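Local coordinates for 3-dehydroshikimate dehydratase (Bacillus anthracis, PDB 3DX5), which catalyses the manganese-dependent dehydration of 3-dehydroshikimate to 3,4-dihydroxybenzoate, the catechol building block of the siderophore petrobactin, at residues F173-E178 and H198-S203; A181-S186 and D237-E242. All coordinates share one frame; numbering follows the deposited sequence. Where two conformers were deposited one is given.

Contact 1 (F173-E178 and H198-S203); sequences FLHIWE and HFKNIS. With MN (manganese (II) ion), chain B; DHB (3,4-dihydroxybenzoic acid), chain D.
His175 and Lys200 converge on the two hydroxyls of the bound 3,4-dihydroxybenzoic acid. NE2 of His175 is hydrogen-bonded to O4 of the ligand at 2.8 Å, O4 lying at the edge of the imidazole, near the imidazole plane, and makes a weaker, longer bond to O3. Lys200 reaches O3 from the strand side, its NZ 2.8 Å away; CG sits between backbone N and carbonyl carbon (chi1 58°), the chain runs extended through CE, and a bend at chi4 sets NZ. A salt bridge to Asp172 and a hydrogen bond to Glu253 also hold NZ. At the other nitrogen of the imidazole, ND1 of His175 donates in its ring plane to OE1 of Glu178 at 2.8 Å, a histidine-carboxylate pair that fixes the ring rotation.

Metal coordination joins the same site: ND1 of His198 binds manganese at 2.3 Å and O3 of the ligand binds it too, with Glu142, Asp172 and Glu253 among the other ligands, while NE2 of His198 bonds to Glu33.

The backbones are linked chiefly through water 1, which accepts from the N atoms of Leu174 and Lys200 and donates to O of His198; the direct bond from Phe173 N to that same oxygen is weak.

Apolar contacts fall into two groups. CB of Leu174 rests 3.9 Å from CG of Lys200, and its CD2 touches CG2 of Ile202. Phe173 and Phe199 run side by side and meet rim to rim, Phe173 CE2 to Phe199 CE1 at 3.7 Å, with planes at 58°.

In this TIM barrel, helix 173-178 follows directly on strand 167-172 and leans over the C-terminal end of its parallel neighbour, strand 194-202, with helices 183-190 and 236-243 covering Phe173.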
ATOM      1  N   PHE A 173      13.935  -6.194 -16.155  1.00 11.74           N
ATOM      2  CA  PHE A 173      13.984  -6.074 -17.606  1.00 11.79           C
ATOM      3  C   PHE A 173      13.019  -5.062 -18.218  1.00 12.28           C
ATOM      4  O   PHE A 173      13.392  -4.366 -19.168  1.00 13.20           O
ATOM      5  CB  PHE A 173      13.778  -7.452 -18.258  1.00 11.91           C
ATOM      6  CG  PHE A 173      14.969  -8.348 -18.124  1.00 12.28           C
ATOM      7  CD1 PHE A 173      16.103  -8.141 -18.915  1.00 11.85           C
ATOM      8  CD2 PHE A 173      14.975  -9.371 -17.172  1.00  9.80           C
ATOM      9  CE1 PHE A 173      17.216  -8.984 -18.794  1.00 12.94           C
ATOM     10  CE2 PHE A 173      16.070 -10.210 -17.052  1.00 11.09           C
ATOM     11  CZ  PHE A 173      17.190 -10.027 -17.854  1.00 11.56           C
ATOM     12  N   LEU A 174      11.802  -4.992 -17.709  1.00 10.99           N
ATOM     13  CA  LEU A 174      10.874  -3.950 -18.133  1.00 11.92           C
ATOM     14  C   LEU A 174      11.515  -2.548 -18.045  1.00 11.95           C
ATOM     15  O   LEU A 174      11.479  -1.776 -19.003  1.00 11.95           O
ATOM     16  CB  LEU A 174       9.580  -3.993 -17.275  1.00 11.62           C
ATOM     17  CG  LEU A 174       8.410  -3.046 -17.653  1.00 13.41           C
ATOM     18  CD1 LEU A 174       8.728  -1.594 -17.196  1.00 12.18           C
ATOM     19  CD2 LEU A 174       8.106  -3.136 -19.135  1.00 10.16           C
ATOM     20  N   HIS A 175      12.086  -2.212 -16.890  1.00 11.56           N
ATOM     21  CA  HIS A 175      12.661  -0.899 -16.722  1.00 12.27           C
ATOM     22  C   HIS A 175      13.888  -0.678 -17.564  1.00 12.99           C
ATOM     23  O   HIS A 175      14.153   0.441 -17.984  1.00 13.37           O
ATOM     24  CB  HIS A 175      12.917  -0.587 -15.245  1.00 11.99           C
ATOM     25  CG  HIS A 175      11.642  -0.476 -14.466  1.00 12.05           C
ATOM     26  ND1 HIS A 175      10.610   0.351 -14.867  1.00 11.02           N
ATOM     27  CD2 HIS A 175      11.199  -1.134 -13.369  1.00 12.70           C
ATOM     28  CE1 HIS A 175       9.600   0.228 -14.019  1.00 12.70           C
ATOM     29  NE2 HIS A 175       9.931  -0.664 -13.100  1.00 12.27           N
ATOM     30  N   ILE A 176      14.631  -1.741 -17.803  1.00 13.06           N
ATOM     31  CA  ILE A 176      15.791  -1.675 -18.661  1.00 14.40           C
ATOM     32  C   ILE A 176      15.334  -1.344 -20.094  1.00 14.44           C
ATOM     33  O   ILE A 176      15.867  -0.431 -20.724  1.00 14.40           O
ATOM     34  CB  ILE A 176      16.588  -3.022 -18.543  1.00 15.32           C
ATOM     35  CG1 ILE A 176      17.701  -2.836 -17.526  1.00 17.60           C
ATOM     36  CG2 ILE A 176      17.122  -3.504 -19.878  1.00 15.64           C
ATOM     37  CD1 ILE A 176      18.727  -1.741 -17.895  1.00 22.64           C
ATOM     38  N   TRP A 177      14.312  -2.050 -20.566  1.00 14.19           N
ATOM     39  CA  TRP A 177      13.720  -1.809 -21.880  1.00 15.66           C
ATOM     40  C   TRP A 177      13.188  -0.359 -22.012  1.00 15.51           C
ATOM     41  O   TRP A 177      13.409   0.318 -23.017  1.00 16.49           O
ATOM     42  CB  TRP A 177      12.602  -2.817 -22.104  1.00 15.44           C
ATOM     43  CG  TRP A 177      11.917  -2.598 -23.401  1.00 16.36           C
ATOM     44  CD1 TRP A 177      12.311  -3.076 -24.624  1.00 17.78           C
ATOM     45  CD2 TRP A 177      10.728  -1.846 -23.622  1.00 18.73           C
ATOM     46  NE1 TRP A 177      11.433  -2.657 -25.595  1.00 18.90           N
ATOM     47  CE2 TRP A 177      10.449  -1.905 -25.010  1.00 20.45           C
ATOM     48  CE3 TRP A 177       9.854  -1.138 -22.784  1.00 19.96           C
ATOM     49  CZ2 TRP A 177       9.338  -1.277 -25.577  1.00 21.64           C
ATOM     50  CZ3 TRP A 177       8.750  -0.506 -23.355  1.00 21.60           C
ATOM     51  CH2 TRP A 177       8.508  -0.580 -24.733  1.00 22.27           C
ATOM     52  N   GLU A 178      12.506   0.104 -20.975  1.00 15.66           N
ATOM     53  CA  GLU A 178      11.995   1.464 -20.878  1.00 16.41           C
ATOM     54  C   GLU A 178      13.104   2.475 -21.084  1.00 16.28           C
ATOM     55  O   GLU A 178      12.869   3.477 -21.708  1.00 16.02           O
ATOM     56  CB  GLU A 178      11.328   1.658 -19.500  1.00 16.58           C
ATOM     57  CG  GLU A 178      10.975   3.098 -19.110  1.00 20.20           C
ATOM     58  CD  GLU A 178      10.153   3.144 -17.802  1.00 22.02           C
ATOM     59  OE1 GLU A 178      10.381   2.323 -16.893  1.00 24.33           O
ATOM     60  OE2 GLU A 178       9.243   3.976 -17.710  1.00 24.17           O
ATOM     61  N   HIS A 198      13.691  -9.312 -11.924  1.00 10.97           N
ATOM     62  CA  HIS A 198      12.251  -9.029 -11.898  1.00 12.21           C
ATOM     63  C   HIS A 198      11.746  -9.156 -13.314  1.00 11.47           C
ATOM     64  O   HIS A 198      12.340  -8.574 -14.230  1.00 11.54           O
ATOM     65  CB  HIS A 198      11.990  -7.589 -11.400  1.00 11.50           C
ATOM     66  CG  HIS A 198      11.959  -7.470  -9.909  1.00 12.56           C
ATOM     67  ND1 HIS A 198      11.669  -6.284  -9.254  1.00 10.76           N
ATOM     68  CD2 HIS A 198      12.172  -8.397  -8.942  1.00 10.91           C
ATOM     69  CE1 HIS A 198      11.693  -6.495  -7.948  1.00 11.61           C
ATOM     70  NE2 HIS A 198      11.999  -7.769  -7.733  1.00 10.67           N
ATOM     71  N   PHE A 199      10.645  -9.880 -13.492  1.00 10.59           N
ATOM     72  CA  PHE A 199      10.010 -10.054 -14.786  1.00 10.18           C
ATOM     73  C   PHE A 199       8.612  -9.423 -14.722  1.00 10.76           C
ATOM     74  O   PHE A 199       7.752  -9.892 -13.968  1.00  9.50           O
ATOM     75  CB  PHE A 199       9.784 -11.554 -15.082  1.00  9.83           C
ATOM     76  CG  PHE A 199      11.025 -12.335 -15.534  1.00 11.32           C
ATOM     77  CD1 PHE A 199      12.298 -11.773 -15.529  1.00 11.21           C
ATOM     78  CD2 PHE A 199      10.897 -13.674 -15.891  1.00 11.14           C
ATOM     79  CE1 PHE A 199      13.419 -12.521 -15.929  1.00 11.54           C
ATOM     80  CE2 PHE A 199      12.002 -14.434 -16.297  1.00 12.54           C
ATOM     81  CZ  PHE A 199      13.272 -13.853 -16.319  1.00 11.77           C
ATOM     82  N   LYS A 200       8.355  -8.386 -15.513  1.00 10.56           N
ATOM     83  CA  LYS A 200       6.973  -7.918 -15.679  1.00 10.65           C
ATOM     84  C   LYS A 200       6.886  -7.338 -17.086  1.00 11.00           C
ATOM     85  O   LYS A 200       7.919  -7.117 -17.728  1.00 10.42           O
ATOM     86  CB  LYS A 200       6.547  -6.910 -14.567  1.00  9.92           C
ATOM     87  CG  LYS A 200       7.425  -5.617 -14.447  1.00 11.10           C
ATOM     88  CD  LYS A 200       6.820  -4.669 -13.382  1.00  7.95           C
ATOM     89  CE  LYS A 200       7.604  -3.345 -13.252  1.00 12.28           C
ATOM     90  NZ  LYS A 200       9.012  -3.556 -12.757  1.00  8.58           N
ATOM     91  N   ASN A 201       5.680  -7.076 -17.579  1.00 10.30           N
ATOM     92  CA  ASN A 201       5.540  -6.606 -18.961  1.00 11.48           C
ATOM     93  C   ASN A 201       4.441  -5.568 -19.054  1.00 12.14           C
ATOM     94  O   ASN A 201       3.637  -5.418 -18.124  1.00 12.32           O
ATOM     95  CB  ASN A 201       5.246  -7.780 -19.920  1.00 10.42           C
ATOM     96  CG  ASN A 201       5.871  -7.570 -21.301  1.00 11.52           C
ATOM     97  OD1 ASN A 201       6.240  -6.436 -21.663  1.00 11.88           O
ATOM     98  ND2 ASN A 201       6.009  -8.656 -22.073  1.00  6.40           N
ATOM     99  N   ILE A 202       4.363  -4.878 -20.183  1.00 12.59           N
ATOM    100  CA  ILE A 202       3.353  -3.839 -20.347  1.00 12.48           C
ATOM    101  C   ILE A 202       2.828  -3.991 -21.769  1.00 13.52           C
ATOM    102  O   ILE A 202       3.586  -4.453 -22.654  1.00 12.97           O
ATOM    103  CB  ILE A 202       3.969  -2.432 -20.088  1.00 12.66           C
ATOM    104  CG1 ILE A 202       2.893  -1.382 -19.919  1.00 13.36           C
ATOM    105  CG2 ILE A 202       4.927  -1.990 -21.231  1.00 10.04           C
ATOM    106  CD1 ILE A 202       2.234  -1.407 -18.548  1.00 17.82           C
ATOM    107  N   SER A 203       1.573  -3.620 -22.032  1.00 13.40           N
ATOM    108  CA  SER A 203       1.060  -3.817 -23.418  1.00 14.62           C
ATOM    109  C   SER A 203       1.663  -2.824 -24.411  1.00 15.13           C
ATOM    110  O   SER A 203       1.771  -3.118 -25.598  1.00 16.45           O
ATOM    111  CB  SER A 203      -0.472  -3.746 -23.486  1.00 14.53           C
ATOM    112  OG  SER A 203      -0.893  -2.459 -23.046  1.00 16.42           O
TER
HETATM  113 MN    MN B 287      10.900  -4.255  -9.943  1.00 13.95          MN
HETATM  114  C1  DHB D 289       8.544  -1.241  -6.946  1.00 18.25           C
HETATM  115  C2  DHB D 289       9.236  -2.011  -7.876  1.00 18.29           C
HETATM  116  C3  DHB D 289       9.059  -1.795  -9.246  1.00 18.33           C
HETATM  117  O3  DHB D 289       9.707  -2.506 -10.222  1.00 15.67           O
HETATM  118  C4  DHB D 289       8.154  -0.724  -9.672  1.00 20.66           C
HETATM  119  O4  DHB D 289       8.015  -0.539 -11.004  1.00 20.45           O
HETATM  120  C5  DHB D 289       7.490   0.059  -8.732  1.00 19.34           C
HETATM  121  C6  DHB D 289       7.692  -0.217  -7.368  1.00 20.09           C
HETATM  122  C   DHB D 289       8.745  -1.520  -5.465  1.00 18.97           C
HETATM  123  O1  DHB D 289       8.206  -0.860  -4.570  1.00 18.58           O
HETATM  124  O2  DHB D 289       9.520  -2.535  -5.093  1.00 18.36           O
HETATM  125  O   HOH W   1      10.754  -6.584 -15.465  1.00 10.34           O

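Contact 2 (A181-S186 and D237-E242); sequences ADPVDS and DEIIQE
Val184 pushes both methyls against the aliphatic part of Glu242, CG2 lying 3.5 Å and CG1 3.6 Å from Glu242 CG. Both methyls press on the same side of that methylene; a chi1 of 161° sets CG1 anti to the backbone N, where it also touches Glu242 CD. The two side chains cross at about a right angle. CG2 of Val184 also lies 3.7 Å from the backbone O of Glu238, one turn earlier on the same helix as Glu242. Glu242 bends at chi2 (-64°), which turns CD back beside the valine, and its OE1 is hydrogen-bonded to Gln188, farther along the helix that carries Val184.

Ile239 supplies the buried side of the contact. Its CG1 and CD1 both come within 3.8 Å of CB of Pro183, in the first turn of helix 183-190, and Phe173 of helix 173-178 packs against both residues. Helices 183-190 and 236-243 belong to the outer layer of the TIM barrel, and they touch through the start of the former and the middle of the latter, where the CA atoms of Val184 and Ile239 come closest.

Asp182 is the N-cap of helix 183-190: its OD2 takes the N-H of Asp185 at 2.8 Å, approached from above the carboxylate plane. The O of Asp182 accepts twice from Ser186, through N and OG. On the exposed side, water 2 donates to OD1 of Asp182, accepts from Val184 N and reaches OE1 of Glu238 through a weak bond. OD1 of Asp182 and OE1 of Glu238 stand 5.1 Å apart, and the water spanning them would probably ease the repulsion between the two carboxylates.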
ATOM      1  N   ALA A 181      17.519   0.581 -23.620  1.00 16.61           N
ATOM      2  CA  ALA A 181      18.552  -0.465 -23.788  1.00 17.04           C
ATOM      3  C   ALA A 181      17.941  -1.810 -24.247  1.00 17.28           C
ATOM      4  O   ALA A 181      16.774  -2.108 -23.961  1.00 18.46           O
ATOM      5  CB  ALA A 181      19.306  -0.661 -22.479  1.00 15.41           C
ATOM      6  N   ASP A 182      18.713  -2.628 -24.947  1.00 16.99           N
ATOM      7  CA  ASP A 182      18.255  -3.993 -25.299  1.00 17.78           C
ATOM      8  C   ASP A 182      18.346  -4.931 -24.068  1.00 16.55           C
ATOM      9  O   ASP A 182      19.364  -4.957 -23.383  1.00 15.88           O
ATOM     10  CB  ASP A 182      19.088  -4.547 -26.468  1.00 18.29           C
ATOM     11  CG  ASP A 182      18.826  -6.048 -26.722  1.00 23.22           C
ATOM     12  OD1 ASP A 182      17.675  -6.438 -27.031  1.00 27.43           O
ATOM     13  OD2 ASP A 182      19.770  -6.855 -26.591  1.00 27.30           O
ATOM     14  N   PRO A 183      17.266  -5.670 -23.752  1.00 17.03           N
ATOM     15  CA  PRO A 183      17.300  -6.537 -22.539  1.00 16.19           C
ATOM     16  C   PRO A 183      18.422  -7.586 -22.490  1.00 16.01           C
ATOM     17  O   PRO A 183      19.086  -7.725 -21.449  1.00 15.33           O
ATOM     18  CB  PRO A 183      15.940  -7.217 -22.564  1.00 16.24           C
ATOM     19  CG  PRO A 183      15.061  -6.138 -23.157  1.00 17.20           C
ATOM     20  CD  PRO A 183      15.884  -5.509 -24.255  1.00 16.55           C
ATOM     21  N   VAL A 184      18.634  -8.309 -23.581  1.00 15.48           N
ATOM     22  CA  VAL A 184      19.678  -9.342 -23.628  1.00 16.01           C
ATOM     23  C   VAL A 184      21.064  -8.675 -23.530  1.00 16.33           C
ATOM     24  O   VAL A 184      21.900  -9.068 -22.715  1.00 16.07           O
ATOM     25  CB  VAL A 184      19.545 -10.235 -24.904  1.00 16.62           C
ATOM     26  CG1 VAL A 184      20.850 -10.989 -25.203  1.00 16.81           C
ATOM     27  CG2 VAL A 184      18.337 -11.234 -24.758  1.00 16.84           C
ATOM     28  N   ASP A 185      21.288  -7.634 -24.324  1.00 15.87           N
ATOM     29  CA  ASP A 185      22.518  -6.868 -24.208  1.00 16.55           C
ATOM     30  C   ASP A 185      22.818  -6.323 -22.760  1.00 15.50           C
ATOM     31  O   ASP A 185      23.992  -6.392 -22.262  1.00 14.74           O
ATOM     32  CB  ASP A 185      22.513  -5.780 -25.272  1.00 17.98           C
ATOM     33  CG  ASP A 185      23.748  -4.947 -25.236  1.00 23.74           C
ATOM     34  OD1 ASP A 185      24.872  -5.516 -25.315  1.00 29.38           O
ATOM     35  OD2 ASP A 185      23.597  -3.714 -25.100  1.00 31.04           O
ATOM     36  N   SER A 186      21.780  -5.824 -22.087  0.50 14.13           N
ATOM     37  CA  SER A 186      21.913  -5.355 -20.699  0.50 13.19           C
ATOM     38  C   SER A 186      22.241  -6.504 -19.749  0.50 13.11           C
ATOM     39  O   SER A 186      23.065  -6.357 -18.845  0.50 13.04           O
ATOM     40  CB  SER A 186      20.644  -4.642 -20.230  0.50 13.16           C
ATOM     41  OG  SER A 186      20.211  -3.704 -21.191  0.50 10.93           O
ATOM     42  N   ASP A 237      10.605 -14.324 -24.410  1.00 15.92           N
ATOM     43  CA  ASP A 237      11.199 -15.526 -25.039  1.00 17.95           C
ATOM     44  C   ASP A 237      12.705 -15.382 -25.162  1.00 17.52           C
ATOM     45  O   ASP A 237      13.448 -16.271 -24.768  1.00 18.05           O
ATOM     46  CB  ASP A 237      10.591 -15.832 -26.430  1.00 19.01           C
ATOM     47  CG  ASP A 237       9.228 -16.484 -26.326  1.00 24.83           C
ATOM     48  OD1 ASP A 237       9.106 -17.523 -25.632  1.00 30.67           O
ATOM     49  OD2 ASP A 237       8.258 -15.946 -26.902  1.00 30.82           O
ATOM     50  N   GLU A 238      13.143 -14.248 -25.679  1.00 17.19           N
ATOM     51  CA  GLU A 238      14.567 -13.955 -25.800  1.00 18.38           C
ATOM     52  C   GLU A 238      15.276 -13.805 -24.446  1.00 17.03           C
ATOM     53  O   GLU A 238      16.380 -14.300 -24.267  1.00 17.20           O
ATOM     54  CB  GLU A 238      14.769 -12.681 -26.612  1.00 18.64           C
ATOM     55  CG  GLU A 238      14.309 -12.809 -28.060  1.00 25.89           C
ATOM     56  CD  GLU A 238      14.694 -11.583 -28.910  1.00 32.65           C
ATOM     57  OE1 GLU A 238      14.865 -10.468 -28.343  1.00 37.00           O
ATOM     58  OE2 GLU A 238      14.823 -11.751 -30.148  1.00 36.07           O
ATOM     59  N   ILE A 239      14.647 -13.098 -23.515  1.00 16.07           N
ATOM     60  CA  ILE A 239      15.192 -12.954 -22.161  1.00 14.77           C
ATOM     61  C   ILE A 239      15.361 -14.308 -21.473  1.00 14.74           C
ATOM     62  O   ILE A 239      16.446 -14.630 -21.006  1.00 15.00           O
ATOM     63  CB  ILE A 239      14.300 -12.047 -21.307  1.00 13.95           C
ATOM     64  CG1 ILE A 239      14.385 -10.616 -21.861  1.00 12.36           C
ATOM     65  CG2 ILE A 239      14.669 -12.193 -19.793  1.00 13.68           C
ATOM     66  CD1 ILE A 239      13.235  -9.685 -21.394  1.00 11.22           C
ATOM     67  N   ILE A 240      14.303 -15.106 -21.413  1.00 14.54           N
ATOM     68  CA  ILE A 240      14.393 -16.370 -20.683  1.00 15.06           C
ATOM     69  C   ILE A 240      15.417 -17.317 -21.315  1.00 16.23           C
ATOM     70  O   ILE A 240      16.105 -18.058 -20.591  1.00 15.14           O
ATOM     71  CB  ILE A 240      12.986 -17.018 -20.495  1.00 14.53           C
ATOM     72  CG1 ILE A 240      12.160 -16.093 -19.584  1.00 15.87           C
ATOM     73  CG2 ILE A 240      13.087 -18.467 -19.969  1.00 15.04           C
ATOM     74  CD1 ILE A 240      10.630 -16.397 -19.542  1.00 16.44           C
ATOM     75  N   GLN A 241      15.538 -17.292 -22.648  1.00 17.85           N
ATOM     76  CA  GLN A 241      16.562 -18.126 -23.341  1.00 19.84           C
ATOM     77  C   GLN A 241      17.963 -17.804 -22.867  1.00 20.08           C
ATOM     78  O   GLN A 241      18.770 -18.710 -22.721  1.00 20.25           O
ATOM     79  CB  GLN A 241      16.530 -17.930 -24.844  1.00 21.22           C
ATOM     80  CG  GLN A 241      15.437 -18.655 -25.540  1.00 26.43           C
ATOM     81  CD  GLN A 241      15.507 -18.447 -27.043  1.00 34.42           C
ATOM     82  OE1 GLN A 241      16.388 -18.998 -27.712  1.00 38.26           O
ATOM     83  NE2 GLN A 241      14.590 -17.639 -27.583  1.00 36.36           N
ATOM     84  N   GLU A 242      18.243 -16.518 -22.616  1.00 20.08           N
ATOM     85  CA  GLU A 242      19.530 -16.066 -22.055  1.00 20.71           C
ATOM     86  C   GLU A 242      19.729 -16.374 -20.589  1.00 20.62           C
ATOM     87  O   GLU A 242      20.810 -16.787 -20.201  1.00 21.70           O
ATOM     88  CB  GLU A 242      19.646 -14.545 -22.122  1.00 21.25           C
ATOM     89  CG  GLU A 242      19.966 -13.989 -23.419  1.00 25.17           C
ATOM     90  CD  GLU A 242      21.333 -14.400 -23.923  1.00 28.52           C
ATOM     91  OE1 GLU A 242      22.375 -13.995 -23.324  1.00 28.58           O
ATOM     92  OE2 GLU A 242      21.332 -15.117 -24.940  1.00 28.11           O
TER
HETATM   93  O   HOH W   2      16.699  -8.731 -26.044  1.00 30.39           O

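The centres of contacts 1 and 2 lie about 11 Å apart, on the same side of the chain's centre, and their segments alternate along the chain: 173-178, 181-186, 198-203, then 237-242. Helix 173-178 is followed by helix 183-190, which leads into strand 194-202; helix 236-243 comes later. The two contacts touch directly: they share Phe173 as a common packing partner, and in addition Ile176 meets Ser186 and Phe199 meets Ile240. Contact 1 forms part of the manganese and ligand site, whereas contact 2 joins two helices in the outer layer behind it, with the side chain of Ile239 about 13 Å, at its nearest atom, from the manganese.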